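Local coordinates for protein KLLA0B12012p (Kluyveromyces lactis, PDB 6Y3P) that probably binds ATP through its C-terminal ATP-grasp domain, a tubulin-tyrosine ligase relative, the whole protein being a direct partner of the mRNA decapping enzyme Dcp2, at residues Y220-F230 with I363-C374. Numbering follows the deposited sequence.
Sequences YVTCSGDLQVF and IDELFDDVVSIC
Cys374 sets its thiol against both Ser224 and the ring of Phe230, where helix 363-374 comes closest to the antiparallel hairpin 220-230. With SG anti to its carbonyl carbon (chi1 -52°), the sulfur lies 3.6 Å from Ser224 CB and 4.5 Å from the centroid of the Phe230 ring, an oblique sulfur-aromatic contact. A small, polarisable thiol suits this place, since the backbones are close here. The far end of the same ring meets a methyl, Phe230 CZ lying 3.8 Å from Ile373 CG2, so one flat aromatic serves two successive helix residues. Were Phe230 an alanine, the Cys374 sulfur would probably lose its aromatic neighbour and a gap would open beside the Ile373 methyl. The one polar link is a water, held 2.7 Å from Ser224 OG and donating to Cys374 O.

Further along, Thr222 lays its OG1 3.7 Å from Val370 CG2, and its CG2 methyl touches both that methyl and the Cys374 sulfur; two beta-branched, compact residues fit this middle level. Tyr220 lies roughly at right angles to Leu366 and Ile363, with CD2 4.1 Å from Leu366 CD2. Tyr220, Thr222 and Ser224, every second residue of the strand, all face the helix, which runs nearly parallel at 16°.

The helix thus covers one side of a branched antiparallel sheet of the ATP-grasp domain, while Val221 and Cys223 turn to the opposite side and meet helix 290-313. Phe391 stacks on Phe230. Another side of helix 357-375, with Phe367 and Val371, packs against helix 21-31.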
loop_
_atom_site.group_PDB
_atom_site.type_symbol
_atom_site.label_atom_id
_atom_site.label_comp_id
_atom_site.label_asym_id
_atom_site.label_seq_id
_atom_site.Cartn_x
_atom_site.Cartn_y
_atom_site.Cartn_z
ATOM N N TYR A 220 -0.575 7.912 -1.773
ATOM C CA TYR A 220 -1.697 7.570 -2.668
ATOM C C TYR A 220 -1.190 7.430 -4.089
ATOM O O TYR A 220 -0.527 8.325 -4.606
ATOM C CB TYR A 220 -2.844 8.574 -2.593
ATOM C CG TYR A 220 -3.414 8.649 -1.198
ATOM C CD1 TYR A 220 -4.121 7.578 -0.655
ATOM C CD2 TYR A 220 -3.205 9.771 -0.397
ATOM C CE1 TYR A 220 -4.624 7.626 0.645
ATOM C CE2 TYR A 220 -3.711 9.836 0.903
ATOM C CZ TYR A 220 -4.435 8.765 1.413
ATOM O OH TYR A 220 -4.945 8.801 2.680
ATOM N N VAL A 221 -1.454 6.279 -4.690
ATOM C CA VAL A 221 -1.007 5.919 -6.020
ATOM C C VAL A 221 -2.239 5.665 -6.867
ATOM O O VAL A 221 -3.063 4.842 -6.490
ATOM C CB VAL A 221 -0.077 4.687 -5.958
ATOM C CG1 VAL A 221 0.361 4.255 -7.361
ATOM C CG2 VAL A 221 1.133 4.954 -5.074
ATOM N N THR A 222 -2.381 6.380 -7.997
ATOM C CA THR A 222 -3.527 6.201 -8.884
ATOM C C THR A 222 -3.098 5.521 -10.155
ATOM O O THR A 222 -2.203 5.993 -10.844
ATOM C CB THR A 222 -4.292 7.530 -9.145
ATOM O OG1 THR A 222 -4.580 8.170 -7.910
ATOM C CG2 THR A 222 -5.593 7.330 -9.916
ATOM N N CYS A 223 -3.723 4.398 -10.446
ATOM C CA CYS A 223 -3.567 3.681 -11.706
ATOM C C CYS A 223 -4.696 4.114 -12.552
ATOM O O CYS A 223 -5.821 4.113 -12.081
ATOM C CB CYS A 223 -3.605 2.173 -11.503
ATOM S SG CYS A 223 -2.059 1.504 -10.898
ATOM N N SER A 224 -4.423 4.434 -13.795
ATOM C CA SER A 224 -5.447 4.842 -14.748
ATOM C C SER A 224 -5.337 4.040 -16.062
ATOM O O SER A 224 -4.277 4.037 -16.683
ATOM C CB SER A 224 -5.346 6.338 -15.023
ATOM O OG SER A 224 -6.368 6.698 -15.934
ATOM N N GLY A 225 -6.428 3.373 -16.442
ATOM C CA GLY A 225 -6.560 2.587 -17.669
ATOM C C GLY A 225 -5.541 1.476 -17.824
ATOM O O GLY A 225 -5.162 0.848 -16.832
ATOM N N ASP A 226 -5.068 1.250 -19.089
ATOM C CA ASP A 226 -4.065 0.237 -19.413
ATOM C C ASP A 226 -2.839 0.818 -20.166
ATOM O O ASP A 226 -2.756 0.701 -21.385
ATOM C CB ASP A 226 -4.695 -0.955 -20.162
ATOM C CG ASP A 226 -3.802 -2.176 -20.380
ATOM O OD1 ASP A 226 -2.547 -2.031 -20.315
ATOM O OD2 ASP A 226 -4.349 -3.257 -20.707
ATOM N N LEU A 227 -1.828 1.345 -19.458
ATOM C CA LEU A 227 -1.761 1.586 -18.025
ATOM C C LEU A 227 -0.920 2.811 -17.794
ATOM O O LEU A 227 0.178 2.922 -18.347
ATOM C CB LEU A 227 -1.119 0.388 -17.282
ATOM C CG LEU A 227 -0.825 0.564 -15.763
ATOM C CD1 LEU A 227 -2.085 0.343 -14.914
ATOM C CD2 LEU A 227 0.255 -0.393 -15.310
ATOM N N GLN A 228 -1.400 3.699 -16.924
ATOM C CA GLN A 228 -0.652 4.851 -16.451
ATOM C C GLN A 228 -0.643 4.789 -14.951
ATOM O O GLN A 228 -1.668 4.474 -14.337
ATOM C CB GLN A 228 -1.273 6.147 -16.916
ATOM C CG GLN A 228 -0.835 6.539 -18.320
ATOM C CD GLN A 228 -1.642 7.711 -18.778
ATOM O OE1 GLN A 228 -2.859 7.606 -18.957
ATOM N NE2 GLN A 228 -1.006 8.875 -18.869
ATOM N N VAL A 229 0.528 5.027 -14.352
ATOM C CA VAL A 229 0.697 4.994 -12.901
ATOM C C VAL A 229 1.099 6.375 -12.429
ATOM O O VAL A 229 2.059 6.948 -12.938
ATOM C CB VAL A 229 1.642 3.889 -12.377
ATOM C CG1 VAL A 229 1.571 3.816 -10.847
ATOM C CG2 VAL A 229 1.323 2.525 -12.998
ATOM N N PHE A 230 0.320 6.923 -11.490
ATOM C CA PHE A 230 0.509 8.260 -10.983
ATOM C C PHE A 230 0.704 8.235 -9.491
ATOM O O PHE A 230 -0.124 7.693 -8.754
ATOM C CB PHE A 230 -0.701 9.130 -11.322
ATOM C CG PHE A 230 -0.953 9.320 -12.794
ATOM C CD1 PHE A 230 -0.330 10.344 -13.495
ATOM C CD2 PHE A 230 -1.832 8.488 -13.477
ATOM C CE1 PHE A 230 -0.574 10.529 -14.850
ATOM C CE2 PHE A 230 -2.081 8.682 -14.829
ATOM C CZ PHE A 230 -1.444 9.695 -15.509
ATOM N N ILE A 363 -6.339 16.287 0.352
ATOM C CA ILE A 363 -7.298 15.351 -0.243
ATOM C C ILE A 363 -8.064 16.028 -1.403
ATOM O O ILE A 363 -8.341 15.357 -2.407
ATOM C CB ILE A 363 -8.192 14.702 0.866
ATOM C CG1 ILE A 363 -7.376 13.744 1.764
ATOM C CG2 ILE A 363 -9.464 14.025 0.347
ATOM C CD1 ILE A 363 -6.788 12.467 1.079
ATOM N N ASP A 364 -8.342 17.365 -1.289
ATOM C CA ASP A 364 -9.015 18.160 -2.334
ATOM C C ASP A 364 -8.184 18.209 -3.616
ATOM O O ASP A 364 -8.728 18.099 -4.708
ATOM C CB ASP A 364 -9.252 19.593 -1.850
ATOM C CG ASP A 364 -10.451 19.805 -0.955
ATOM O OD1 ASP A 364 -11.140 18.810 -0.637
ATOM O OD2 ASP A 364 -10.712 20.975 -0.580
ATOM N N GLU A 365 -6.870 18.368 -3.477
ATOM C CA GLU A 365 -5.945 18.445 -4.597
ATOM C C GLU A 365 -5.756 17.062 -5.210
ATOM O O GLU A 365 -5.515 16.961 -6.412
ATOM C CB GLU A 365 -4.607 19.032 -4.123
ATOM C CG GLU A 365 -3.610 19.232 -5.252
ATOM C CD GLU A 365 -2.211 19.653 -4.866
ATOM O OE1 GLU A 365 -2.057 20.369 -3.849
ATOM O OE2 GLU A 365 -1.272 19.308 -5.618
ATOM N N LEU A 366 -5.880 15.998 -4.388
ATOM C CA LEU A 366 -5.747 14.633 -4.868
ATOM C C LEU A 366 -6.873 14.310 -5.848
ATOM O O LEU A 366 -6.586 13.854 -6.963
ATOM C CB LEU A 366 -5.710 13.616 -3.700
ATOM C CG LEU A 366 -6.035 12.124 -4.015
ATOM C CD1 LEU A 366 -5.010 11.484 -4.942
ATOM C CD2 LEU A 366 -6.184 11.324 -2.752
ATOM N N PHE A 367 -8.142 14.538 -5.430
ATOM C CA PHE A 367 -9.329 14.227 -6.237
ATOM C C PHE A 367 -9.479 15.180 -7.402
ATOM O O PHE A 367 -9.965 14.757 -8.434
ATOM C CB PHE A 367 -10.596 14.092 -5.386
ATOM C CG PHE A 367 -10.497 12.847 -4.541
ATOM C CD1 PHE A 367 -10.706 11.588 -5.098
ATOM C CD2 PHE A 367 -10.090 12.917 -3.211
ATOM C CE1 PHE A 367 -10.545 10.430 -4.332
ATOM C CE2 PHE A 367 -9.911 11.754 -2.448
ATOM C CZ PHE A 367 -10.171 10.523 -3.005
ATOM N N ASP A 368 -8.921 16.393 -7.300
ATOM C CA ASP A 368 -8.860 17.350 -8.395
ATOM C C ASP A 368 -7.998 16.773 -9.543
ATOM O O ASP A 368 -8.428 16.778 -10.691
ATOM C CB ASP A 368 -8.272 18.677 -7.899
ATOM C CG ASP A 368 -8.601 19.811 -8.836
ATOM O OD1 ASP A 368 -9.782 20.258 -8.839
ATOM O OD2 ASP A 368 -7.723 20.173 -9.659
ATOM N N ASP A 369 -6.816 16.210 -9.204
ATOM C CA ASP A 369 -5.877 15.609 -10.143
ATOM C C ASP A 369 -6.409 14.348 -10.763
ATOM O O ASP A 369 -6.246 14.161 -11.968
ATOM C CB ASP A 369 -4.538 15.339 -9.458
ATOM C CG ASP A 369 -3.797 16.590 -8.996
ATOM O OD1 ASP A 369 -4.038 17.678 -9.577
ATOM O OD2 ASP A 369 -2.965 16.480 -8.056
ATOM N N VAL A 370 -7.073 13.491 -9.954
ATOM C CA VAL A 370 -7.642 12.223 -10.405
ATOM C C VAL A 370 -8.703 12.491 -11.462
ATOM O O VAL A 370 -8.651 11.912 -12.542
ATOM C CB VAL A 370 -8.177 11.365 -9.217
ATOM C CG1 VAL A 370 -9.040 10.201 -9.709
ATOM C CG2 VAL A 370 -7.026 10.850 -8.356
ATOM N N VAL A 371 -9.616 13.419 -11.174
ATOM C CA VAL A 371 -10.683 13.794 -12.097
ATOM C C VAL A 371 -10.142 14.527 -13.349
ATOM O O VAL A 371 -10.491 14.133 -14.458
ATOM C CB VAL A 371 -11.803 14.569 -11.361
ATOM C CG1 VAL A 371 -12.838 15.122 -12.330
ATOM C CG2 VAL A 371 -12.468 13.686 -10.299
ATOM N N SER A 372 -9.265 15.533 -13.179
ATOM C CA SER A 372 -8.736 16.317 -14.299
ATOM C C SER A 372 -7.757 15.580 -15.228
ATOM O O SER A 372 -7.573 16.028 -16.372
ATOM C CB SER A 372 -8.089 17.603 -13.794
ATOM O OG SER A 372 -6.959 17.346 -12.972
ATOM N N ILE A 373 -7.103 14.486 -14.738
ATOM C CA ILE A 373 -6.073 13.763 -15.508
ATOM C C ILE A 373 -6.511 12.355 -15.934
ATOM O O ILE A 373 -6.205 11.924 -17.052
ATOM C CB ILE A 373 -4.722 13.766 -14.711
ATOM C CG1 ILE A 373 -4.196 15.217 -14.569
ATOM C CG2 ILE A 373 -3.648 12.824 -15.341
ATOM C CD1 ILE A 373 -3.179 15.447 -13.502
ATOM N N CYS A 374 -7.191 11.636 -15.045
ATOM C CA CYS A 374 -7.613 10.257 -15.302
ATOM C C CYS A 374 -9.066 10.134 -15.792
ATOM O O CYS A 374 -9.341 9.341 -16.704
ATOM C CB CYS A 374 -7.364 9.394 -14.066
ATOM S SG CYS A 374 -5.677 9.503 -13.397
HETATM O O HOH W 1 -7.759 7.550 -18.054
#